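PDB 2GX8: NIF3-related protein from Bacillus cereus, which is of unknown function but binds two zinc ions in the conserved dimetal site of the Nif3 family and carries a probable regulatory domain. Local coordinates for residues E76-A81 with I113-K118; A91-I96 with N358-M363; A173-K178 with V245-Y250; K319-A324 with D330-G335. All coordinates share one frame; numbering follows the deposited sequence.

Contact 1 (E76-A81 with I113-K118); sequences EVVDEA and IEKCIK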
loop_
_atom_site.group_PDB
_atom_site.type_symbol
_atom_site.label_atom_id
_atom_site.label_comp_id
_atom_site.label_asym_id
_atom_site.label_seq_id
_atom_site.Cartn_x
_atom_site.Cartn_y
_atom_site.Cartn_z
ATOM N N GLU C 76 21.969 -5.717 32.968
ATOM C CA GLU C 76 22.897 -6.541 33.740
ATOM C C GLU C 76 24.045 -7.000 32.862
ATOM O O GLU C 76 25.154 -7.194 33.356
ATOM C CB GLU C 76 22.212 -7.744 34.404
ATOM C CG GLU C 76 21.262 -7.442 35.572
ATOM C CD GLU C 76 19.904 -6.844 35.155
ATOM O OE1 GLU C 76 19.513 -6.952 33.968
ATOM O OE2 GLU C 76 19.210 -6.271 36.035
ATOM N N VAL C 77 23.777 -7.191 31.570
ATOM C CA VAL C 77 24.825 -7.575 30.599
ATOM C C VAL C 77 25.802 -6.398 30.386
ATOM O O VAL C 77 27.021 -6.602 30.274
ATOM C CB VAL C 77 24.239 -8.073 29.239
ATOM C CG1 VAL C 77 25.322 -8.137 28.158
ATOM C CG2 VAL C 77 23.562 -9.415 29.395
ATOM N N VAL C 78 25.258 -5.173 30.353
ATOM C CA VAL C 78 26.064 -3.960 30.214
ATOM C C VAL C 78 26.924 -3.766 31.483
ATOM O O VAL C 78 28.101 -3.405 31.375
ATOM C CB VAL C 78 25.209 -2.689 29.863
ATOM C CG1 VAL C 78 26.111 -1.498 29.602
ATOM C CG2 VAL C 78 24.373 -2.911 28.613
ATOM N N ASP C 79 26.356 -4.030 32.669
ATOM C CA ASP C 79 27.125 -3.948 33.920
ATOM C C ASP C 79 28.312 -4.905 33.839
ATOM O O ASP C 79 29.386 -4.609 34.361
ATOM C CB ASP C 79 26.316 -4.348 35.171
ATOM C CG ASP C 79 25.229 -3.355 35.550
ATOM O OD1 ASP C 79 25.268 -2.170 35.136
ATOM O OD2 ASP C 79 24.330 -3.779 36.310
ATOM N N GLU C 80 28.102 -6.056 33.195
ATOM C CA GLU C 80 29.137 -7.087 33.071
ATOM C C GLU C 80 30.285 -6.627 32.179
ATOM O O GLU C 80 31.454 -6.907 32.446
ATOM C CB GLU C 80 28.540 -8.369 32.511
ATOM C CG GLU C 80 29.484 -9.559 32.558
ATOM C CD GLU C 80 28.909 -10.791 31.895
ATOM O OE1 GLU C 80 29.256 -11.914 32.332
ATOM O OE2 GLU C 80 28.092 -10.634 30.956
ATOM N N ALA C 81 29.925 -5.906 31.122
ATOM C CA ALA C 81 30.884 -5.381 30.179
ATOM C C ALA C 81 31.757 -4.316 30.855
ATOM O O ALA C 81 32.937 -4.167 30.527
ATOM C CB ALA C 81 30.165 -4.813 28.982
ATOM N N ILE C 113 20.460 2.070 26.889
ATOM C CA ILE C 113 21.104 2.912 25.865
ATOM C C ILE C 113 21.967 3.986 26.542
ATOM O O ILE C 113 23.101 4.254 26.126
ATOM C CB ILE C 113 20.021 3.551 24.975
ATOM C CG1 ILE C 113 19.274 2.445 24.215
ATOM C CG2 ILE C 113 20.615 4.509 23.965
ATOM C CD1 ILE C 113 18.087 2.968 23.485
ATOM N N GLU C 114 21.424 4.583 27.601
ATOM C CA GLU C 114 22.135 5.621 28.389
ATOM C C GLU C 114 23.398 5.057 29.032
ATOM O O GLU C 114 24.465 5.679 28.993
ATOM C CB GLU C 114 21.207 6.162 29.478
ATOM C CG GLU C 114 21.855 7.157 30.432
ATOM C CD GLU C 114 20.912 7.629 31.535
ATOM O OE1 GLU C 114 20.252 6.765 32.144
ATOM O OE2 GLU C 114 20.849 8.855 31.802
ATOM N N LYS C 115 23.279 3.880 29.634
ATOM C CA LYS C 115 24.422 3.240 30.266
ATOM C C LYS C 115 25.518 2.940 29.226
ATOM O O LYS C 115 26.702 3.168 29.496
ATOM C CB LYS C 115 23.980 2.001 31.040
ATOM C CG LYS C 115 25.101 1.263 31.745
ATOM C CD LYS C 115 24.586 0.306 32.848
ATOM C CE LYS C 115 24.253 1.098 34.120
ATOM N NZ LYS C 115 23.717 0.262 35.223
ATOM N N CYS C 116 25.118 2.483 28.035
ATOM C CA CYS C 116 26.056 2.215 26.919
ATOM C C CYS C 116 26.716 3.481 26.432
ATOM O O CYS C 116 27.936 3.529 26.237
ATOM C CB CYS C 116 25.331 1.590 25.728
ATOM S SG CYS C 116 24.707 -0.043 25.999
ATOM N N ILE C 117 25.914 4.513 26.209
ATOM C CA ILE C 117 26.479 5.783 25.751
ATOM C C ILE C 117 27.383 6.457 26.769
ATOM O O ILE C 117 28.477 6.878 26.416
ATOM C CB ILE C 117 25.407 6.755 25.220
ATOM C CG1 ILE C 117 24.983 6.304 23.817
ATOM C CG2 ILE C 117 25.962 8.194 25.166
ATOM C CD1 ILE C 117 24.073 7.279 23.103
ATOM N N LYS C 118 26.959 6.550 28.023
ATOM C CA LYS C 118 27.785 7.174 29.058
ATOM C C LYS C 118 29.111 6.464 29.308
ATOM O O LYS C 118 30.097 7.077 29.722
ATOM C CB LYS C 118 27.025 7.290 30.380
ATOM C CG LYS C 118 25.956 8.340 30.369
ATOM C CD LYS C 118 25.485 8.644 31.752
ATOM C CE LYS C 118 24.344 9.642 31.703
ATOM N NZ LYS C 118 23.971 10.122 33.071
#
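K115 and V78 lie alongside one another in opposite senses, each reaching out from its own helix past the other's side chain, so that the aliphatic part of the lysine covers one branch of the valine. The closest carbons are V78 CG1 and K115 CG, 3.6 Å apart. The lysine leaves its helix with CG anti to the backbone N (chi1 -180°), then turns at chi3 (-79°), and this bend brings its ammonium group over to D79, whose side chain it meets at about a right angle. There K115 NZ donates to D79 OD1 at 2.9 Å, a salt bridge that uses the oxygen's syn lone pair, on the side of OD2. A second carboxylate, that of E75, also pairs with NZ, so two acidic groups hold the end of the lysine where the contact begins to open toward solvent. Deeper in, V78 turns its other branch to the sulfur of C116, with CG2 and SG 3.9 Å apart; this apolar layer is buried, and V73 and I121 also touch the valine. The backbones come nearest at V78 and C116, whose CA atoms are 7.0 Å apart. Near-parallel axes, 15° between directions and 10.1 Å at closest approach, fit two successive beta-alpha-beta crossovers: helix 75-84 links strands 66-70 and 88-91, and helix 108-118 precedes strand 122-125 in the same sheet. V77 and A81 pack down on strand 66-70, while I113 and I117 on the neighbouring helix meet the second subunit.

Contact 2 (A91-I96 with N358-M363); sequences AHHPLI and NVEKVM. With ZN (zinc ion), chain M; ZN (zinc ion), chain L.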
loop_
_atom_site.group_PDB
_atom_site.type_symbol
_atom_site.label_atom_id
_atom_site.label_comp_id
_atom_site.label_asym_id
_atom_site.label_seq_id
_atom_site.Cartn_x
_atom_site.Cartn_y
_atom_site.Cartn_z
ATOM N N ALA C 91 26.174 -8.717 20.088
ATOM C CA ALA C 91 24.921 -9.329 20.505
ATOM C C ALA C 91 24.172 -9.928 19.352
ATOM O O ALA C 91 24.203 -9.374 18.253
ATOM C CB ALA C 91 24.050 -8.287 21.157
ATOM N N HIS C 92 23.442 -11.013 19.628
ATOM C CA HIS C 92 22.691 -11.728 18.643
ATOM C C HIS C 92 21.373 -11.058 18.345
ATOM O O HIS C 92 20.986 -10.948 17.177
ATOM C CB HIS C 92 22.438 -13.149 19.138
ATOM C CG HIS C 92 21.726 -14.017 18.158
ATOM N ND1 HIS C 92 22.112 -14.117 16.839
ATOM C CD2 HIS C 92 20.699 -14.885 18.316
ATOM C CE1 HIS C 92 21.324 -14.973 16.217
ATOM N NE2 HIS C 92 20.466 -15.458 17.091
ATOM N N HIS C 93 20.654 -10.650 19.398
ATOM C CA HIS C 93 19.399 -9.938 19.203
ATOM C C HIS C 93 19.722 -8.460 19.252
ATOM O O HIS C 93 20.334 -8.001 20.208
ATOM C CB HIS C 93 18.378 -10.240 20.279
ATOM C CG HIS C 93 17.974 -11.659 20.338
ATOM N ND1 HIS C 93 17.706 -12.297 21.522
ATOM C CD2 HIS C 93 17.804 -12.576 19.363
ATOM C CE1 HIS C 93 17.332 -13.540 21.274
ATOM N NE2 HIS C 93 17.407 -13.742 19.972
ATOM N N PRO C 94 19.321 -7.719 18.212
ATOM C CA PRO C 94 19.571 -6.286 18.120
ATOM C C PRO C 94 19.020 -5.547 19.342
ATOM O O PRO C 94 17.932 -5.829 19.754
ATOM C CB PRO C 94 18.762 -5.866 16.877
ATOM C CG PRO C 94 18.546 -7.087 16.106
ATOM C CD PRO C 94 18.589 -8.241 17.045
ATOM N N LEU C 95 19.777 -4.627 19.914
ATOM C CA LEU C 95 19.261 -3.782 21.007
ATOM C C LEU C 95 18.232 -2.781 20.443
ATOM O O LEU C 95 17.205 -2.531 21.052
ATOM C CB LEU C 95 20.393 -3.064 21.733
ATOM C CG LEU C 95 20.079 -1.961 22.763
ATOM C CD1 LEU C 95 19.353 -2.462 24.006
ATOM C CD2 LEU C 95 21.408 -1.313 23.153
ATOM N N ILE C 96 18.507 -2.210 19.280
ATOM C CA ILE C 96 17.502 -1.380 18.649
ATOM C C ILE C 96 16.897 -2.254 17.574
ATOM O O ILE C 96 17.606 -2.653 16.665
ATOM C CB ILE C 96 18.098 -0.160 17.939
ATOM C CG1 ILE C 96 18.797 0.753 18.941
ATOM C CG2 ILE C 96 17.005 0.615 17.196
ATOM C CD1 ILE C 96 19.452 1.947 18.296
ATOM N N ASN C 358 15.421 -18.880 24.385
ATOM C CA ASN C 358 16.682 -18.669 25.059
ATOM C C ASN C 358 17.719 -19.760 24.862
ATOM O O ASN C 358 18.840 -19.571 25.285
ATOM C CB ASN C 358 16.454 -18.426 26.546
ATOM C CG ASN C 358 17.695 -17.950 27.267
ATOM O OD1 ASN C 358 18.089 -16.783 27.155
ATOM N ND2 ASN C 358 18.300 -18.841 28.043
ATOM N N VAL C 359 17.377 -20.881 24.224
ATOM C CA VAL C 359 18.380 -21.917 23.989
ATOM C C VAL C 359 19.434 -21.461 22.968
ATOM O O VAL C 359 20.441 -22.125 22.775
ATOM C CB VAL C 359 17.772 -23.304 23.601
ATOM C CG1 VAL C 359 16.769 -23.741 24.646
ATOM C CG2 VAL C 359 17.128 -23.276 22.230
ATOM N N GLU C 360 19.181 -20.338 22.302
ATOM C CA GLU C 360 20.145 -19.733 21.381
ATOM C C GLU C 360 21.353 -19.177 22.110
ATOM O O GLU C 360 22.284 -18.702 21.502
ATOM C CB GLU C 360 19.528 -18.566 20.650
ATOM C CG GLU C 360 18.574 -18.983 19.614
ATOM C CD GLU C 360 18.128 -17.783 18.805
ATOM O OE1 GLU C 360 17.875 -16.713 19.403
ATOM O OE2 GLU C 360 18.055 -17.908 17.567
ATOM N N LYS C 361 21.303 -19.210 23.429
ATOM C CA LYS C 361 22.388 -18.762 24.268
ATOM C C LYS C 361 23.691 -19.527 23.953
ATOM O O LYS C 361 24.771 -19.082 24.333
ATOM C CB LYS C 361 21.971 -18.966 25.726
ATOM C CG LYS C 361 21.815 -20.439 26.095
ATOM C CD LYS C 361 21.490 -20.594 27.546
ATOM C CE LYS C 361 21.424 -22.061 27.975
ATOM N NZ LYS C 361 20.120 -22.685 27.759
ATOM N N VAL C 362 23.592 -20.667 23.250
ATOM C CA VAL C 362 24.779 -21.506 22.907
ATOM C C VAL C 362 25.714 -20.749 22.002
ATOM O O VAL C 362 26.873 -21.067 21.838
ATOM C CB VAL C 362 24.377 -22.776 22.166
ATOM C CG1 VAL C 362 23.723 -23.736 23.113
ATOM C CG2 VAL C 362 23.461 -22.434 20.972
ATOM N N MET C 363 25.156 -19.720 21.410
ATOM C CA MET C 363 25.849 -18.876 20.487
ATOM C C MET C 363 26.918 -18.003 21.151
ATOM O O MET C 363 27.853 -17.581 20.498
ATOM C CB MET C 363 24.770 -18.128 19.687
ATOM C CG MET C 363 25.041 -16.759 19.278
ATOM S SD MET C 363 24.770 -15.592 20.623
ATOM C CE MET C 363 25.945 -14.387 19.944
HETATM ZN ZN ZN M . 18.558 -16.270 16.255
HETATM ZN ZN ZN L . 16.368 -14.983 18.403
#
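This is a metal-bridged contact at the dimetal site conserved in the Nif3 family, here holding two zinc ions, buried where the loop following strand 88-91 faces the 3-10 turn leading into helix 362-377. H92, H93 and E360 carry it, and their polar atoms are joined through the metals, not by hydrogen bonds. The carboxylate of E360 bridges the pair: OE2 binds the zinc ion of chain M at 2.2 Å, and OE1 binds the zinc ion of chain L at the longer 2.5 Å. H92 gives NE2 to the first ion, also at 2.2 Å, and H93 gives NE2 to the second. D131 completes the protein ligands of the chain M ion and H357 those of the chain L ion. E360 reaches the metals on an extended chain (chi2 -173°), so that its carboxylate faces the NE2 edges of both histidines across the two ions. Both imidazoles present an edge to the carboxylate but are turned differently, the H92 ring plane standing 68° from that of the carboxylate and the H93 plane 35°. Second-shell bonds fix the rotation of the rings: H92 ND1 is hydrogen-bonded to A126 O and H93 ND1 to D72 OD1. From the third subunit, H340 packs edge-to-face with H93, placing the site beside a subunit interface. M363 bends at chi2 and brings its sulfur obliquely to the H92 ring, SD lying 4.9 Å from the ring centroid and 3.7 Å from H92 CB.

Contact 3 (A173-K178 with V245-Y250); sequences AEEVRK and VTAHPY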
loop_
_atom_site.group_PDB
_atom_site.type_symbol
_atom_site.label_atom_id
_atom_site.label_comp_id
_atom_site.label_asym_id
_atom_site.label_seq_id
_atom_site.Cartn_x
_atom_site.Cartn_y
_atom_site.Cartn_z
ATOM N N ALA C 173 51.105 -18.046 -16.993
ATOM C CA ALA C 173 49.916 -18.843 -16.745
ATOM C C ALA C 173 49.884 -19.556 -15.388
ATOM O O ALA C 173 48.898 -19.441 -14.656
ATOM C CB ALA C 173 49.707 -19.830 -17.878
ATOM N N GLU C 174 50.954 -20.276 -15.058
ATOM C CA GLU C 174 51.026 -21.038 -13.809
ATOM C C GLU C 174 50.947 -20.148 -12.564
ATOM O O GLU C 174 50.330 -20.492 -11.548
ATOM C CB GLU C 174 52.301 -21.892 -13.804
ATOM C CG GLU C 174 52.550 -22.703 -12.534
ATOM C CD GLU C 174 51.519 -23.801 -12.288
ATOM O OE1 GLU C 174 50.714 -24.126 -13.188
ATOM O OE2 GLU C 174 51.539 -24.363 -11.174
ATOM N N GLU C 175 51.577 -18.994 -12.674
ATOM C CA GLU C 175 51.595 -17.994 -11.635
ATOM C C GLU C 175 50.176 -17.423 -11.415
ATOM O O GLU C 175 49.760 -17.198 -10.279
ATOM C CB GLU C 175 52.578 -16.918 -12.081
ATOM C CG GLU C 175 52.855 -15.826 -11.098
ATOM C CD GLU C 175 53.975 -14.907 -11.569
ATOM O OE1 GLU C 175 54.729 -15.291 -12.516
ATOM O OE2 GLU C 175 54.100 -13.803 -10.979
ATOM N N VAL C 176 49.431 -17.230 -12.505
ATOM C CA VAL C 176 48.047 -16.696 -12.457
ATOM C C VAL C 176 47.049 -17.713 -11.899
ATOM O O VAL C 176 46.150 -17.339 -11.165
ATOM C CB VAL C 176 47.625 -16.071 -13.812
ATOM C CG1 VAL C 176 46.135 -15.735 -13.879
ATOM C CG2 VAL C 176 48.441 -14.812 -14.040
ATOM N N ARG C 177 47.223 -18.996 -12.219
ATOM C CA ARG C 177 46.391 -20.049 -11.631
ATOM C C ARG C 177 46.596 -20.113 -10.108
ATOM O O ARG C 177 45.625 -20.292 -9.358
ATOM C CB ARG C 177 46.752 -21.425 -12.175
ATOM C CG ARG C 177 46.518 -21.638 -13.621
ATOM C CD ARG C 177 46.882 -23.056 -13.949
ATOM N NE ARG C 177 46.938 -23.267 -15.384
ATOM C CZ ARG C 177 48.058 -23.401 -16.094
ATOM N NH1 ARG C 177 49.246 -23.393 -15.494
ATOM N NH2 ARG C 177 47.984 -23.589 -17.412
ATOM N N LYS C 178 47.853 -19.982 -9.662
ATOM C CA LYS C 178 48.177 -20.065 -8.239
ATOM C C LYS C 178 47.516 -18.934 -7.486
ATOM O O LYS C 178 46.978 -19.139 -6.412
ATOM C CB LYS C 178 49.688 -20.017 -8.008
ATOM C CG LYS C 178 50.091 -20.287 -6.559
ATOM C CD LYS C 178 51.585 -20.126 -6.349
ATOM C CE LYS C 178 52.015 -20.595 -4.957
ATOM N NZ LYS C 178 51.461 -19.779 -3.839
ATOM N N VAL C 245 44.872 -9.817 -11.314
ATOM C CA VAL C 245 45.492 -8.660 -11.971
ATOM C C VAL C 245 46.927 -8.418 -11.494
ATOM O O VAL C 245 47.814 -8.105 -12.292
ATOM C CB VAL C 245 44.629 -7.386 -11.798
ATOM C CG1 VAL C 245 45.438 -6.107 -12.103
ATOM C CG2 VAL C 245 43.418 -7.464 -12.680
ATOM N N THR C 246 47.156 -8.576 -10.197
ATOM C CA THR C 246 48.494 -8.382 -9.648
ATOM C C THR C 246 49.497 -9.373 -10.259
ATOM O O THR C 246 50.602 -8.958 -10.726
ATOM C CB THR C 246 48.501 -8.497 -8.109
ATOM O OG1 THR C 246 47.462 -7.675 -7.559
ATOM C CG2 THR C 246 49.844 -8.046 -7.549
ATOM N N ALA C 247 49.082 -10.666 -10.296
ATOM C CA ALA C 247 49.945 -11.741 -10.802
ATOM C C ALA C 247 50.151 -11.649 -12.294
ATOM O O ALA C 247 51.193 -12.059 -12.826
ATOM C CB ALA C 247 49.355 -13.091 -10.450
ATOM N N HIS C 248 49.139 -11.113 -12.968
ATOM C CA HIS C 248 49.166 -10.972 -14.413
ATOM C C HIS C 248 50.234 -9.953 -14.785
ATOM O O HIS C 248 50.308 -8.881 -14.187
ATOM C CB HIS C 248 47.778 -10.562 -14.940
ATOM C CG HIS C 248 47.546 -10.920 -16.379
ATOM N ND1 HIS C 248 47.967 -10.125 -17.422
ATOM C CD2 HIS C 248 46.941 -11.993 -16.944
ATOM C CE1 HIS C 248 47.634 -10.694 -18.566
ATOM N NE2 HIS C 248 47.014 -11.831 -18.304
ATOM N N PRO C 249 51.077 -10.302 -15.762
ATOM C CA PRO C 249 52.166 -9.463 -16.224
ATOM C C PRO C 249 51.703 -8.206 -16.943
ATOM O O PRO C 249 52.482 -7.256 -17.079
ATOM C CB PRO C 249 52.902 -10.367 -17.222
ATOM C CG PRO C 249 51.863 -11.309 -17.702
ATOM C CD PRO C 249 51.024 -11.577 -16.496
ATOM N N TYR C 250 50.463 -8.197 -17.421
ATOM C CA TYR C 250 49.976 -7.036 -18.142
ATOM C C TYR C 250 49.350 -6.002 -17.235
ATOM O O TYR C 250 48.965 -6.285 -16.094
ATOM C CB TYR C 250 49.017 -7.398 -19.276
ATOM C CG TYR C 250 49.633 -8.216 -20.380
ATOM C CD1 TYR C 250 51.007 -8.191 -20.607
ATOM C CD2 TYR C 250 48.826 -8.940 -21.260
ATOM C CE1 TYR C 250 51.573 -8.923 -21.630
ATOM C CE2 TYR C 250 49.372 -9.672 -22.295
ATOM C CZ TYR C 250 50.750 -9.658 -22.480
ATOM O OH TYR C 250 51.313 -10.372 -23.524
#
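H248, whose backbone and ring both meet V176 of helix 170-182, has its imidazole held at both nitrogens. ND1 accepts the backbone N-H of Y250 at 3.2 Å, fairly straight at 155°, although the donor sits 23° out of the ring plane. NE2 is hydrogen-bonded to the carbonyl oxygen of F167, so the buried ring is fixed in its rotation, and CD of P249 covers part of one face. V176 reaches this turn with a single branch: CG2 comes to 3.9 Å from H248 N and touches the ring obliquely at CD2, 4.3 Å away. The same methyl packs on A247, CG2 to CB 4.1 Å. CG2 can serve both neighbours because it stands beside the backbone N, while CG1 takes the position anti to that nitrogen (chi1 170°). The small alanine lets the chains come close here, the CA atoms of V176 and A247 lying 5.6 Å apart. These are the two helices of a ferredoxin-like beta-alpha-beta-beta-alpha-beta arrangement, in which strands 150-168, 194-206, 221-233 and 255-260 form the sheet; this is probably the regulatory part of the protein. V176 and H248 sit over that sheet, V176 touching V166 and V168, and H248 touching V168. Toward solvent the packing thins. E175 extends past A247, its OE2 coming no nearer than 3.9 Å to A247 O, and its OE1 makes a weak hydrogen bond with H172 ND1. Further round helix 170-182, E174 OE1 makes salt bridges with R177, whose hydrogen bond is weak, and with R222 of the fourth subunit.

Contact 4 (K319-A324 with D330-G335); sequences KYINQA and DVYVTG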
loop_
_atom_site.group_PDB
_atom_site.type_symbol
_atom_site.label_atom_id
_atom_site.label_comp_id
_atom_site.label_asym_id
_atom_site.label_seq_id
_atom_site.Cartn_x
_atom_site.Cartn_y
_atom_site.Cartn_z
ATOM N N LYS C 319 7.124 -20.205 11.679
ATOM C CA LYS C 319 6.937 -20.157 10.236
ATOM C C LYS C 319 7.464 -21.354 9.428
ATOM O O LYS C 319 7.164 -21.469 8.242
ATOM C CB LYS C 319 7.500 -18.835 9.684
ATOM C CG LYS C 319 6.660 -17.630 10.065
ATOM C CD LYS C 319 6.962 -16.425 9.162
ATOM C CE LYS C 319 5.874 -15.335 9.316
ATOM N NZ LYS C 319 6.015 -14.208 8.292
ATOM N N TYR C 320 8.207 -22.251 10.073
ATOM C CA TYR C 320 8.829 -23.373 9.366
ATOM C C TYR C 320 8.327 -24.749 9.696
ATOM O O TYR C 320 9.008 -25.733 9.438
ATOM C CB TYR C 320 10.326 -23.293 9.522
ATOM C CG TYR C 320 10.788 -21.945 9.036
ATOM C CD1 TYR C 320 11.110 -20.945 9.928
ATOM C CD2 TYR C 320 10.802 -21.654 7.677
ATOM C CE1 TYR C 320 11.498 -19.654 9.465
ATOM C CE2 TYR C 320 11.175 -20.402 7.201
ATOM C CZ TYR C 320 11.525 -19.404 8.100
ATOM O OH TYR C 320 11.898 -18.146 7.621
ATOM N N ILE C 321 7.122 -24.840 10.235
ATOM C CA ILE C 321 6.566 -26.141 10.525
ATOM C C ILE C 321 6.274 -26.957 9.246
ATOM O O ILE C 321 6.371 -28.183 9.277
ATOM C CB ILE C 321 5.326 -26.064 11.471
ATOM C CG1 ILE C 321 4.151 -25.398 10.775
ATOM C CG2 ILE C 321 5.692 -25.306 12.762
ATOM C CD1 ILE C 321 2.824 -25.600 11.466
ATOM N N ASN C 322 5.930 -26.298 8.139
ATOM C CA ASN C 322 5.607 -27.004 6.909
ATOM C C ASN C 322 6.840 -27.558 6.268
ATOM O O ASN C 322 6.823 -28.670 5.737
ATOM C CB ASN C 322 4.825 -26.123 5.938
ATOM C CG ASN C 322 3.370 -26.013 6.329
ATOM O OD1 ASN C 322 2.988 -25.097 7.044
ATOM N ND2 ASN C 322 2.567 -27.010 5.949
ATOM N N GLN C 323 7.910 -26.782 6.359
ATOM C CA GLN C 323 9.207 -27.176 5.846
ATOM C C GLN C 323 9.710 -28.374 6.623
ATOM O O GLN C 323 10.054 -29.395 6.050
ATOM C CB GLN C 323 10.173 -25.980 5.923
ATOM C CG GLN C 323 11.487 -26.143 5.164
ATOM C CD GLN C 323 11.381 -26.355 3.614
ATOM O OE1 GLN C 323 10.298 -26.338 3.008
ATOM N NE2 GLN C 323 12.534 -26.568 2.988
ATOM N N ALA C 324 9.695 -28.260 7.942
ATOM C CA ALA C 324 10.107 -29.343 8.850
ATOM C C ALA C 324 9.419 -30.676 8.537
ATOM O O ALA C 324 10.072 -31.704 8.526
ATOM C CB ALA C 324 9.884 -28.941 10.294
ATOM N N ASP C 330 10.363 -35.867 12.385
ATOM C CA ASP C 330 9.481 -36.621 13.270
ATOM C C ASP C 330 9.117 -35.691 14.414
ATOM O O ASP C 330 8.040 -35.827 15.012
ATOM C CB ASP C 330 10.205 -37.842 13.844
ATOM C CG ASP C 330 10.382 -38.952 12.832
ATOM O OD1 ASP C 330 9.417 -39.249 12.087
ATOM O OD2 ASP C 330 11.480 -39.558 12.804
ATOM N N VAL C 331 10.028 -34.757 14.699
ATOM C CA VAL C 331 9.898 -33.802 15.778
ATOM C C VAL C 331 10.603 -32.500 15.384
ATOM O O VAL C 331 11.598 -32.521 14.673
ATOM C CB VAL C 331 10.532 -34.344 17.085
ATOM C CG1 VAL C 331 11.989 -34.543 16.907
ATOM C CG2 VAL C 331 10.292 -33.393 18.268
ATOM N N TYR C 332 10.104 -31.378 15.871
ATOM C CA TYR C 332 10.691 -30.074 15.560
ATOM C C TYR C 332 11.015 -29.312 16.851
ATOM O O TYR C 332 10.143 -29.066 17.652
ATOM C CB TYR C 332 9.732 -29.310 14.632
ATOM C CG TYR C 332 10.139 -27.900 14.167
ATOM C CD1 TYR C 332 9.166 -26.918 13.991
ATOM C CD2 TYR C 332 11.480 -27.553 13.900
ATOM C CE1 TYR C 332 9.497 -25.620 13.543
ATOM C CE2 TYR C 332 11.831 -26.213 13.456
ATOM C CZ TYR C 332 10.823 -25.272 13.292
ATOM O OH TYR C 332 11.083 -23.963 12.857
ATOM N N VAL C 333 12.273 -28.932 17.038
ATOM C CA VAL C 333 12.708 -28.221 18.234
ATOM C C VAL C 333 12.897 -26.750 17.930
ATOM O O VAL C 333 13.868 -26.395 17.288
ATOM C CB VAL C 333 14.074 -28.744 18.734
ATOM C CG1 VAL C 333 14.526 -27.962 19.954
ATOM C CG2 VAL C 333 13.999 -30.203 19.041
ATOM N N THR C 334 12.004 -25.896 18.437
ATOM C CA THR C 334 12.064 -24.454 18.178
ATOM C C THR C 334 11.399 -23.660 19.308
ATOM O O THR C 334 10.652 -24.234 20.099
ATOM C CB THR C 334 11.382 -24.147 16.816
ATOM O OG1 THR C 334 11.660 -22.800 16.389
ATOM C CG2 THR C 334 9.878 -24.426 16.877
ATOM N N GLY C 335 11.636 -22.350 19.384
ATOM C CA GLY C 335 11.039 -21.529 20.427
ATOM C C GLY C 335 9.791 -20.774 20.012
ATOM O O GLY C 335 9.407 -20.750 18.839
#
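The Y332 ring is sandwiched between two methyl groups: A324 CB from helix 321-326 lies over one face, and T334 CG2, two residues further along the tyrosine's own strand, lies over the opposite face. Both sit toward the rim. A324 CB is 4.2 Å from the ring centroid and 18° off the ring normal, a CH-pi contact in which its nearest ring atom is CG at 4.0 Å. At the edge, near the ring plane, I321 brings in CG2, 3.9 Å from Y332 CE1, its side chain crossing the tyrosine at about a right angle. The other branch of I321 points elsewhere: CG1 stands between the backbone N and the carbonyl carbon (chi1 68°) and leads away from the tyrosine; I321 also packs on helix 339-348. Y332 has CG anti to its own backbone N (chi1 180°), which sends the ring from the strand to the start of the helix. Its hydroxyl ends beside Y320, the N-cap residue of the helix, with OH 3.5 Å from Y320 CB and at the edge of the Y320 ring. That approach is a packing contact; the hydrogen bond of the buried OH goes to G317 O, in the loop before the helix. Y332 thus lies between helix and sheet, with A311 and L313 of strand 306-313 also touching it. Strands 306-313 and 331-335 are parallel neighbours, and helix 321-326 runs between them in sequence; the arrangement is a beta-alpha-beta crossover, its helix packed against the Y332 side chain of the second strand.

From the N terminus, contact 1 closes a loop of 31 residues between its segments on helix 75-84 and helix 108-118, joining neighbouring helices on the first sheet. Contact 2 opens within that loop, at 91-96, and closes only at 358-363, so the two cross; their centres are about 16 Å apart. The long excursion spanned by contact 2 encloses contact 3, which pairs the two helices of the ferredoxin-like part, and then contact 4, which closes a single beta-alpha-beta unit. Contact 3 lies about 44 Å, centre to centre, from contact 2, whereas contact 4 lies about 20 Å from it. Contact 2 brings the two ends of the excursion together at the zinc site.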